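Long-range contacts in NH(3)-dependent NAD(+) synthetase (Francisella tularensis subsp. holarctica LVS, PDB 3FIU), which is an NAD synthase family member of the HUP clan, an alpha/beta protein modelled here as a dimer with adenosine monophosphate, pyrophosphate and magnesium bound: residues A[59-64]-A[88-93]; A[138-143]-A[161-166]; A[148-153]-A[204-209]. One frame throughout, in Å; residues are numbered along the deposited sequence.

Contact 1: residues A[59-64]-A[88-93]; sequences LILPSD and ISIQPA. With AMP (adenosine monophosphate), chain G.
Beyond strand 56-60 the chain runs beside residues 88-91 in nearly the same direction, and two straight backbone bonds carry on the parallel pairing: Ile-88 N gives to Ile-60 O, almost along the C=O axis, and Ile-90 N gives to Pro-62 O at 2.9 Å. Between them the CA hydrogen of Leu-61 faces Ile-88 O. The Leu-61 side chain lies alongside that of Ile-88, CD2 4.0 Å from Ile-88 CB, while Leu-61 CB meets Ile-90 CG2 at 3.7 Å. Gln-91 starts with CG anti to its backbone N and bends at chi2 (66°), which brings OE1 to Asp-64 N at 2.8 Å; the N-H points straight at the oxygen (177°) but comes from above the amide plane. The amide also stacks on the Asp-64 carboxylate, planes 14° apart, the two side chains crossing at about a right angle. Ser-89 OG accepts from Gln-91 N at 3.1 Å, capping the start of helix 91-100, and a water joins this OG to Asp-64 OD1. Arg-124 NE, on helix 113-135, hydrogen-bonds Leu-61 O; Leu-61 N donates to AMP N1 at 2.9 Å, so N1 accepts a main-chain N-H, consistent with an unprotonated adenine N1.

Contact 2: residues A[138-143]-A[161-166]; sequences IVIGTD and ADILPL. With AMP (adenosine monophosphate), chain G.
Gly-141 is the hollow at the middle of this contact. With no side chain of its own there, the methyl of Ala-161 settles 3.2 Å from Gly-141 N, and Leu-164 brings CD2 to 3.5 Å from Gly-141 CA. The second bump is Ile-163 CG2. It sits in the crowded position between its own backbone N and carbonyl carbon, and fills the space between Ile-140 CG1, 3.9 Å away, and Ile-138 CD1, whose side chain crosses that of Ile-163 obliquely. Pro-165 comes next, its CD set against Ile-140 CG2 at 3.7 Å, roughly at a right angle. Beneath this packing Ile-140 and Ile-163 form a single beta bridge: Gly-141 N gives to Ile-163 O at 2.8 Å, nearly along the C=O axis, while Val-139 O takes Asp-162 N and, weakly, Ile-163 N. Asp-162 folds back so that OD2 receives Val-139 N at 2.9 Å from above the carboxylate plane; its OD1 is held by Tyr-129 and by Lys-155 of the second subunit. Beyond the bridge, where the two segments diverge, one water spans the gap, giving to Gly-141 O and Asp-143 O and accepting from Leu-166 N. Thr-142 turns away from residues 161-166, and its OG1 lies 2.5 Å from AMP O3', a short polar contact whose proton is not assigned. The whole contact is buried: strand 31-35 pairs with the strand 137-139 side, helix 40-51 packs on Ile-140 and Leu-166, and Trp-19 of helix 9-25 covers Ile-163 and Pro-165.

Contact 3: residues A[148-153]-A[204-209]; sequences WYMGYF and DEMGVT
A Met-aromatic contact links the turn after helix 145-150 to the C-terminal end of helix 202-206, with no hydrogen bond between the two segments. The first helix finishes in a Schellman motif, Gly-151 taking positive phi, and Tyr-152 then centres an inverse gamma turn. Its side chain leaves with CG anti to the backbone N (chi1 -162°), which carries the ring across to Met-206 and Glu-205. Met-206 CG, beside its own backbone N (chi1 -62°), lies 3.6 Å from Tyr-152 CD1; the extended chi2 carries SD in plane to the ring edge, 5.1 Å from the centroid, and the bend at chi3 turns the methyl. Past the ring, Glu-205 crosses the tyrosine at about a right angle, CG 3.5 Å from Tyr-152 OH, while its OE1 is bonded to Gln-200. Met-150 differs at chi2, where it bends as well (-74°), so the chain curls and its methyl leads. Trp-233 of helix 224-235 and Ile-213 of helix 210-218 pack on both methionines, making this a buried junction of helices. The terminal methyl of Met-150 is shared between two neighbours, CE standing 3.8 Å from Met-206 SD and, tip to tip, 3.7 Å from Val-208 CG1.

From the N terminus, contact 1 comes first: it closes the beta-alpha-beta unit of strand 56-60, helix 68-81 and strand 84-87 at one edge of the parallel sheet. Contact 2 follows in series at the other edge, after strand 137-139, drawing 161-166 back and closing a loop that holds helix 145-150. Contact 3 opens inside that loop, at 148-153, and closes well beyond it at 204-209, so contacts 2 and 3 cross rather than nest. These two touch directly, Asp-143 packing on Phe-153 and Trp-148, which joins the end of the sheet to helix 145-150 and the turn after it. Contacts 1 and 2 do not touch, yet both reach AMP and the second subunit.

Contact 1: residues A[59-64]-A[88-93]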
loop_
_atom_site.group_PDB
_atom_site.type_symbol
_atom_site.label_atom_id
_atom_site.label_comp_id
_atom_site.label_asym_id
_atom_site.label_seq_id
_atom_site.Cartn_x
_atom_site.Cartn_y
_atom_site.Cartn_z
ATOM N N LEU A 59 -7.744 -10.429 12.851
ATOM C CA LEU A 59 -6.567 -11.224 12.633
ATOM C C LEU A 59 -5.525 -10.861 13.688
ATOM O O LEU A 59 -5.228 -9.700 13.893
ATOM C CB LEU A 59 -6.001 -11.003 11.218
ATOM C CG LEU A 59 -6.945 -11.247 10.051
ATOM C CD1 LEU A 59 -6.130 -11.195 8.728
ATOM C CD2 LEU A 59 -7.659 -12.601 10.230
ATOM N N ILE A 60 -4.987 -11.874 14.354
ATOM C CA ILE A 60 -3.804 -11.695 15.186
ATOM C C ILE A 60 -2.608 -12.238 14.439
ATOM O O ILE A 60 -2.584 -13.404 14.034
ATOM C CB ILE A 60 -3.964 -12.377 16.541
ATOM C CG1 ILE A 60 -5.199 -11.835 17.262
ATOM C CG2 ILE A 60 -2.641 -12.254 17.417
ATOM C CD1 ILE A 60 -5.489 -12.567 18.575
ATOM N N LEU A 61 -1.588 -11.391 14.282
ATOM C CA LEU A 61 -0.520 -11.661 13.319
ATOM C C LEU A 61 0.853 -11.463 13.943
ATOM O O LEU A 61 1.621 -10.568 13.523
ATOM C CB LEU A 61 -0.701 -10.763 12.066
ATOM C CG LEU A 61 -2.052 -10.971 11.388
ATOM C CD1 LEU A 61 -2.342 -9.896 10.308
ATOM C CD2 LEU A 61 -2.017 -12.366 10.758
ATOM N N PRO A 62 1.185 -12.301 14.940
ATOM C CA PRO A 62 2.471 -12.103 15.610
ATOM C C PRO A 62 3.700 -12.467 14.774
ATOM O O PRO A 62 3.672 -13.398 13.960
ATOM C CB PRO A 62 2.365 -13.018 16.832
ATOM C CG PRO A 62 1.363 -14.052 16.467
ATOM C CD PRO A 62 0.422 -13.438 15.502
ATOM N N SER A 63 4.791 -11.747 14.995
ATOM C CA SER A 63 6.099 -12.221 14.561
ATOM C C SER A 63 6.852 -12.645 15.821
ATOM O O SER A 63 6.364 -12.457 16.926
ATOM C CB SER A 63 6.852 -11.113 13.853
ATOM O OG SER A 63 7.162 -10.073 14.788
ATOM N N ASP A 64 8.039 -13.214 15.676
ATOM C CA ASP A 64 8.781 -13.610 16.868
ATOM C C ASP A 64 9.177 -12.409 17.725
ATOM O O ASP A 64 9.448 -12.581 18.894
ATOM C CB ASP A 64 9.990 -14.467 16.494
ATOM C CG ASP A 64 9.580 -15.855 16.017
ATOM O OD1 ASP A 64 8.378 -16.217 16.120
ATOM O OD2 ASP A 64 10.464 -16.582 15.537
ATOM N N ILE A 88 -2.337 -16.068 13.327
ATOM C CA ILE A 88 -1.399 -16.606 12.326
ATOM C C ILE A 88 -0.013 -15.998 12.505
ATOM O O ILE A 88 0.143 -14.773 12.422
ATOM C CB ILE A 88 -1.897 -16.368 10.879
ATOM C CG1 ILE A 88 -3.246 -17.052 10.656
ATOM C CG2 ILE A 88 -0.853 -16.838 9.845
ATOM C CD1 ILE A 88 -4.006 -16.530 9.463
ATOM N N SER A 89 0.991 -16.842 12.751
ATOM C CA SER A 89 2.361 -16.329 12.817
ATOM C C SER A 89 2.794 -15.866 11.431
ATOM O O SER A 89 2.649 -16.603 10.447
ATOM C CB SER A 89 3.350 -17.376 13.298
ATOM O OG SER A 89 4.663 -16.820 13.342
ATOM N N ILE A 90 3.358 -14.655 11.369
ATOM C CA ILE A 90 3.868 -14.131 10.114
ATOM C C ILE A 90 5.324 -14.492 9.968
ATOM O O ILE A 90 5.970 -14.128 8.968
ATOM C CB ILE A 90 3.631 -12.573 9.972
ATOM C CG1 ILE A 90 4.526 -11.784 10.955
ATOM C CG2 ILE A 90 2.161 -12.265 10.178
ATOM C CD1 ILE A 90 4.615 -10.294 10.657
ATOM N N GLN A 91 5.860 -15.223 10.946
ATOM C CA GLN A 91 7.298 -15.490 10.945
ATOM C C GLN A 91 7.802 -16.289 9.717
ATOM O O GLN A 91 8.828 -15.929 9.137
ATOM C CB GLN A 91 7.782 -16.093 12.296
ATOM C CG GLN A 91 9.320 -16.026 12.530
ATOM C CD GLN A 91 9.819 -14.595 12.674
ATOM O OE1 GLN A 91 9.092 -13.727 13.155
ATOM N NE2 GLN A 91 11.053 -14.336 12.228
ATOM N N PRO A 92 7.116 -17.395 9.339
ATOM C CA PRO A 92 7.552 -18.136 8.123
ATOM C C PRO A 92 7.622 -17.278 6.863
ATOM O O PRO A 92 8.619 -17.313 6.121
ATOM C CB PRO A 92 6.464 -19.218 7.951
ATOM C CG PRO A 92 5.958 -19.433 9.330
ATOM C CD PRO A 92 6.005 -18.081 10.026
ATOM N N ALA A 93 6.561 -16.526 6.609
ATOM C CA ALA A 93 6.522 -15.631 5.463
ATOM C C ALA A 93 7.593 -14.538 5.582
ATOM O O ALA A 93 8.308 -14.225 4.590
ATOM C CB ALA A 93 5.145 -15.032 5.332
HETATM P P AMP G . 1.086 0.333 16.007
HETATM O O1P AMP G . 0.359 1.663 15.943
HETATM O O2P AMP G . 2.330 0.309 15.103
HETATM O O3P AMP G . 1.328 -0.285 17.339
HETATM O "O5'" AMP G . 0.146 -0.726 15.205
HETATM C "C5'" AMP G . -0.505 -0.302 13.989
HETATM C "C4'" AMP G . -1.547 -1.345 13.623
HETATM O "O4'" AMP G . -0.942 -2.510 13.048
HETATM C "C3'" AMP G . -2.305 -1.894 14.825
HETATM O "O3'" AMP G . -3.327 -0.974 15.181
HETATM C "C2'" AMP G . -2.860 -3.201 14.268
HETATM O "O2'" AMP G . -4.081 -2.983 13.528
HETATM C "C1'" AMP G . -1.741 -3.663 13.329
HETATM N N9 AMP G . -0.876 -4.621 14.057
HETATM C C8 AMP G . 0.315 -4.364 14.661
HETATM N N7 AMP G . 0.821 -5.482 15.245
HETATM C C5 AMP G . -0.085 -6.467 15.036
HETATM C C6 AMP G . -0.163 -7.902 15.369
HETATM N N6 AMP G . 0.807 -8.492 16.104
HETATM N N1 AMP G . -1.257 -8.550 14.925
HETATM C C2 AMP G . -2.252 -7.979 14.217
HETATM N N3 AMP G . -2.247 -6.667 13.850
HETATM C C4 AMP G . -1.187 -5.903 14.240
HETATM O O HOH W 1 5.232 -15.439 15.780
#

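Contact 2: residues A[138-143]-A[161-166]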
loop_
_atom_site.group_PDB
_atom_site.type_symbol
_atom_site.label_atom_id
_atom_site.label_comp_id
_atom_site.label_asym_id
_atom_site.label_seq_id
_atom_site.Cartn_x
_atom_site.Cartn_y
_atom_site.Cartn_z
ATOM N N ILE A 138 -14.269 -4.863 4.181
ATOM C CA ILE A 138 -13.304 -3.765 4.063
ATOM C C ILE A 138 -12.322 -3.746 5.233
ATOM O O ILE A 138 -12.669 -4.179 6.323
ATOM C CB ILE A 138 -13.952 -2.392 3.837
ATOM C CG1 ILE A 138 -14.967 -2.038 4.948
ATOM C CG2 ILE A 138 -14.588 -2.380 2.478
ATOM C CD1 ILE A 138 -15.464 -0.554 4.844
ATOM N N VAL A 139 -11.104 -3.255 4.985
ATOM C CA VAL A 139 -10.032 -3.286 5.976
ATOM C C VAL A 139 -10.058 -1.994 6.767
ATOM O O VAL A 139 -9.885 -0.889 6.214
ATOM C CB VAL A 139 -8.625 -3.438 5.297
ATOM C CG1 VAL A 139 -7.514 -3.367 6.359
ATOM C CG2 VAL A 139 -8.558 -4.722 4.521
ATOM N N ILE A 140 -10.266 -2.123 8.070
ATOM C CA ILE A 140 -10.235 -0.967 8.959
ATOM C C ILE A 140 -8.809 -0.637 9.361
ATOM O O ILE A 140 -8.124 -1.476 9.988
ATOM C CB ILE A 140 -11.022 -1.234 10.236
ATOM C CG1 ILE A 140 -12.496 -1.467 9.909
ATOM C CG2 ILE A 140 -10.801 -0.023 11.215
ATOM C CD1 ILE A 140 -13.364 -1.807 11.102
ATOM N N GLY A 141 -8.348 0.569 9.018
ATOM C CA GLY A 141 -7.051 1.056 9.481
ATOM C C GLY A 141 -7.219 1.773 10.819
ATOM O O GLY A 141 -8.249 2.383 11.075
ATOM N N THR A 142 -6.204 1.676 11.678
ATOM C CA THR A 142 -6.368 2.095 13.083
ATOM C C THR A 142 -5.653 3.406 13.424
ATOM O O THR A 142 -5.650 3.816 14.589
ATOM C CB THR A 142 -5.852 1.020 14.045
ATOM O OG1 THR A 142 -4.449 0.884 13.864
ATOM C CG2 THR A 142 -6.563 -0.344 13.812
ATOM N N ASP A 143 -5.025 4.034 12.426
ATOM C CA ASP A 143 -4.281 5.323 12.610
ATOM C C ASP A 143 -5.148 6.356 13.340
ATOM O O ASP A 143 -6.300 6.599 12.951
ATOM C CB ASP A 143 -3.827 5.891 11.264
ATOM C CG ASP A 143 -3.086 4.856 10.413
ATOM O OD1 ASP A 143 -1.843 4.925 10.339
ATOM O OD2 ASP A 143 -3.742 3.947 9.851
ATOM N N ALA A 161 -5.227 1.139 4.353
ATOM C CA ALA A 161 -6.505 0.537 4.722
ATOM C C ALA A 161 -7.604 1.109 3.828
ATOM O O ALA A 161 -7.325 1.951 2.985
ATOM C CB ALA A 161 -6.804 0.788 6.209
ATOM N N ASP A 162 -8.832 0.634 4.002
ATOM C CA ASP A 162 -9.963 1.125 3.210
ATOM C C ASP A 162 -10.670 2.255 3.931
ATOM O O ASP A 162 -11.283 3.118 3.291
ATOM C CB ASP A 162 -10.947 0.002 2.926
ATOM C CG ASP A 162 -10.338 -1.118 2.101
ATOM O OD1 ASP A 162 -9.443 -0.835 1.266
ATOM O OD2 ASP A 162 -10.766 -2.281 2.272
ATOM N N ILE A 163 -10.580 2.251 5.270
ATOM C CA ILE A 163 -11.382 3.163 6.078
ATOM C C ILE A 163 -10.652 3.416 7.390
ATOM O O ILE A 163 -10.096 2.474 7.980
ATOM C CB ILE A 163 -12.826 2.606 6.299
ATOM C CG1 ILE A 163 -13.717 3.651 6.971
ATOM C CG2 ILE A 163 -12.811 1.273 7.087
ATOM C CD1 ILE A 163 -15.239 3.362 6.760
ATOM N N LEU A 164 -10.639 4.683 7.805
ATOM C CA LEU A 164 -9.881 5.140 8.968
ATOM C C LEU A 164 -10.799 5.856 9.971
ATOM O O LEU A 164 -10.889 7.092 9.981
ATOM C CB LEU A 164 -8.701 6.053 8.528
ATOM C CG LEU A 164 -7.610 5.520 7.570
ATOM C CD1 LEU A 164 -6.526 6.586 7.298
ATOM C CD2 LEU A 164 -6.942 4.253 8.099
ATOM N N PRO A 165 -11.481 5.087 10.832
ATOM C CA PRO A 165 -12.411 5.719 11.790
ATOM C C PRO A 165 -11.759 6.571 12.886
ATOM O O PRO A 165 -12.438 7.416 13.463
ATOM C CB PRO A 165 -13.151 4.526 12.419
ATOM C CG PRO A 165 -12.166 3.373 12.324
ATOM C CD PRO A 165 -11.418 3.610 10.988
ATOM N N LEU A 166 -10.481 6.346 13.209
ATOM C CA LEU A 166 -9.875 7.005 14.362
ATOM C C LEU A 166 -9.010 8.208 13.990
ATOM O O LEU A 166 -8.434 8.859 14.866
ATOM C CB LEU A 166 -9.030 6.019 15.214
ATOM C CG LEU A 166 -9.737 4.712 15.626
ATOM C CD1 LEU A 166 -8.791 3.893 16.486
ATOM C CD2 LEU A 166 -11.021 4.963 16.369
HETATM P P AMP G . 1.086 0.333 16.007
HETATM O O1P AMP G . 0.359 1.663 15.943
HETATM O O2P AMP G . 2.330 0.309 15.103
HETATM O O3P AMP G . 1.328 -0.285 17.339
HETATM O "O5'" AMP G . 0.146 -0.726 15.205
HETATM C "C5'" AMP G . -0.505 -0.302 13.989
HETATM C "C4'" AMP G . -1.547 -1.345 13.623
HETATM O "O4'" AMP G . -0.942 -2.510 13.048
HETATM C "C3'" AMP G . -2.305 -1.894 14.825
HETATM O "O3'" AMP G . -3.327 -0.974 15.181
HETATM C "C2'" AMP G . -2.860 -3.201 14.268
HETATM O "O2'" AMP G . -4.081 -2.983 13.528
HETATM C "C1'" AMP G . -1.741 -3.663 13.329
HETATM N N9 AMP G . -0.876 -4.621 14.057
HETATM C C8 AMP G . 0.315 -4.364 14.661
HETATM N N7 AMP G . 0.821 -5.482 15.245
HETATM C C5 AMP G . -0.085 -6.467 15.036
HETATM C C6 AMP G . -0.163 -7.902 15.369
HETATM N N6 AMP G . 0.807 -8.492 16.104
HETATM N N1 AMP G . -1.257 -8.550 14.925
HETATM C C2 AMP G . -2.252 -7.979 14.217
HETATM N N3 AMP G . -2.247 -6.667 13.850
HETATM C C4 AMP G . -1.187 -5.903 14.240
HETATM O O HOH W 2 -8.303 4.990 11.849
#

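Contact 3: residues A[148-153]-A[204-209]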
loop_
_atom_site.group_PDB
_atom_site.type_symbol
_atom_site.label_atom_id
_atom_site.label_comp_id
_atom_site.label_asym_id
_atom_site.label_seq_id
_atom_site.Cartn_x
_atom_site.Cartn_y
_atom_site.Cartn_z
ATOM N N TRP A 148 -1.015 9.690 12.528
ATOM C CA TRP A 148 -1.138 10.325 11.227
ATOM C C TRP A 148 -0.196 11.558 11.095
ATOM O O TRP A 148 0.685 11.620 10.206
ATOM C CB TRP A 148 -2.607 10.668 10.915
ATOM C CG TRP A 148 -2.821 10.780 9.419
ATOM C CD1 TRP A 148 -3.089 11.915 8.704
ATOM C CD2 TRP A 148 -2.716 9.711 8.454
ATOM N NE1 TRP A 148 -3.182 11.613 7.356
ATOM C CE2 TRP A 148 -2.966 10.268 7.183
ATOM C CE3 TRP A 148 -2.457 8.330 8.553
ATOM C CZ2 TRP A 148 -2.965 9.505 6.014
ATOM C CZ3 TRP A 148 -2.443 7.558 7.372
ATOM C CH2 TRP A 148 -2.693 8.158 6.124
ATOM N N TYR A 149 -0.347 12.509 12.008
ATOM C CA TYR A 149 0.495 13.708 11.987
ATOM C C TYR A 149 1.993 13.429 12.082
ATOM O O TYR A 149 2.812 14.096 11.418
ATOM C CB TYR A 149 0.076 14.714 13.086
ATOM C CG TYR A 149 0.692 16.079 12.853
ATOM C CD1 TYR A 149 0.052 17.029 12.052
ATOM C CD2 TYR A 149 1.931 16.404 13.400
ATOM C CE1 TYR A 149 0.644 18.294 11.818
ATOM C CE2 TYR A 149 2.522 17.672 13.185
ATOM C CZ TYR A 149 1.877 18.589 12.379
ATOM O OH TYR A 149 2.473 19.822 12.166
ATOM N N MET A 150 2.369 12.472 12.921
ATOM C CA MET A 150 3.774 12.171 13.129
ATOM C C MET A 150 4.318 11.272 11.997
ATOM O O MET A 150 5.516 10.983 11.943
ATOM C CB MET A 150 3.965 11.501 14.482
ATOM C CG MET A 150 3.508 12.357 15.676
ATOM S SD MET A 150 4.722 13.680 15.926
ATOM C CE MET A 150 6.019 12.781 16.773
ATOM N N GLY A 151 3.427 10.844 11.105
ATOM C CA GLY A 151 3.746 9.755 10.170
ATOM C C GLY A 151 4.318 8.514 10.868
ATOM O O GLY A 151 5.218 7.850 10.312
ATOM N N TYR A 152 3.815 8.185 12.071
ATOM C CA TYR A 152 4.284 6.997 12.789
ATOM C C TYR A 152 3.435 5.795 12.355
ATOM O O TYR A 152 2.570 5.283 13.111
ATOM C CB TYR A 152 4.268 7.172 14.332
ATOM C CG TYR A 152 5.137 6.147 15.072
ATOM C CD1 TYR A 152 5.510 6.326 16.402
ATOM C CD2 TYR A 152 5.594 4.987 14.424
ATOM C CE1 TYR A 152 6.309 5.374 17.075
ATOM C CE2 TYR A 152 6.381 4.036 15.082
ATOM C CZ TYR A 152 6.736 4.230 16.409
ATOM O OH TYR A 152 7.528 3.268 17.029
ATOM N N PHE A 153 3.670 5.398 11.112
ATOM C CA PHE A 153 3.025 4.254 10.488
ATOM C C PHE A 153 3.848 3.881 9.264
ATOM O O PHE A 153 4.650 4.684 8.771
ATOM C CB PHE A 153 1.559 4.550 10.112
ATOM C CG PHE A 153 1.383 5.675 9.112
ATOM C CD1 PHE A 153 1.503 5.438 7.730
ATOM C CD2 PHE A 153 1.056 6.960 9.545
ATOM C CE1 PHE A 153 1.313 6.483 6.793
ATOM C CE2 PHE A 153 0.870 8.009 8.629
ATOM C CZ PHE A 153 1.009 7.764 7.240
ATOM N N ASP A 204 9.017 6.808 23.853
ATOM C CA ASP A 204 10.483 6.702 23.836
ATOM C C ASP A 204 10.997 6.826 22.423
ATOM O O ASP A 204 12.065 7.394 22.178
ATOM C CB ASP A 204 10.955 5.334 24.333
ATOM C CG ASP A 204 11.128 5.267 25.828
ATOM O OD1 ASP A 204 10.546 6.095 26.563
ATOM O OD2 ASP A 204 11.864 4.355 26.273
ATOM N N GLU A 205 10.259 6.243 21.487
ATOM C CA GLU A 205 10.682 6.224 20.101
ATOM C C GLU A 205 10.605 7.618 19.504
ATOM O O GLU A 205 11.545 8.082 18.852
ATOM C CB GLU A 205 9.800 5.262 19.311
ATOM C CG GLU A 205 10.516 4.634 18.169
ATOM C CD GLU A 205 11.427 3.491 18.599
ATOM O OE1 GLU A 205 11.368 2.442 17.937
ATOM O OE2 GLU A 205 12.195 3.628 19.578
ATOM N N MET A 206 9.484 8.287 19.738
ATOM C CA MET A 206 9.283 9.615 19.180
ATOM C C MET A 206 10.080 10.697 19.925
ATOM O O MET A 206 10.379 11.730 19.335
ATOM C CB MET A 206 7.808 9.985 19.166
ATOM C CG MET A 206 6.936 9.067 18.304
ATOM S SD MET A 206 5.211 9.486 18.416
ATOM C CE MET A 206 4.844 9.288 20.151
ATOM N N GLY A 207 10.415 10.455 21.200
ATOM C CA GLY A 207 11.045 11.477 22.066
ATOM C C GLY A 207 10.077 12.552 22.561
ATOM O O GLY A 207 10.479 13.643 22.987
ATOM N N VAL A 208 8.791 12.237 22.521
ATOM C CA VAL A 208 7.732 13.207 22.797
ATOM C C VAL A 208 6.524 12.418 23.241
ATOM O O VAL A 208 6.295 11.315 22.739
ATOM C CB VAL A 208 7.464 14.147 21.584
ATOM C CG1 VAL A 208 6.926 13.392 20.355
ATOM C CG2 VAL A 208 6.524 15.262 21.948
ATOM N N THR A 209 5.788 12.938 24.216
ATOM C CA THR A 209 4.679 12.194 24.799
ATOM C C THR A 209 3.418 12.393 23.975
ATOM O O THR A 209 3.289 13.377 23.216
ATOM C CB THR A 209 4.383 12.635 26.256
ATOM O OG1 THR A 209 3.898 13.983 26.249
ATOM C CG2 THR A 209 5.609 12.523 27.137
#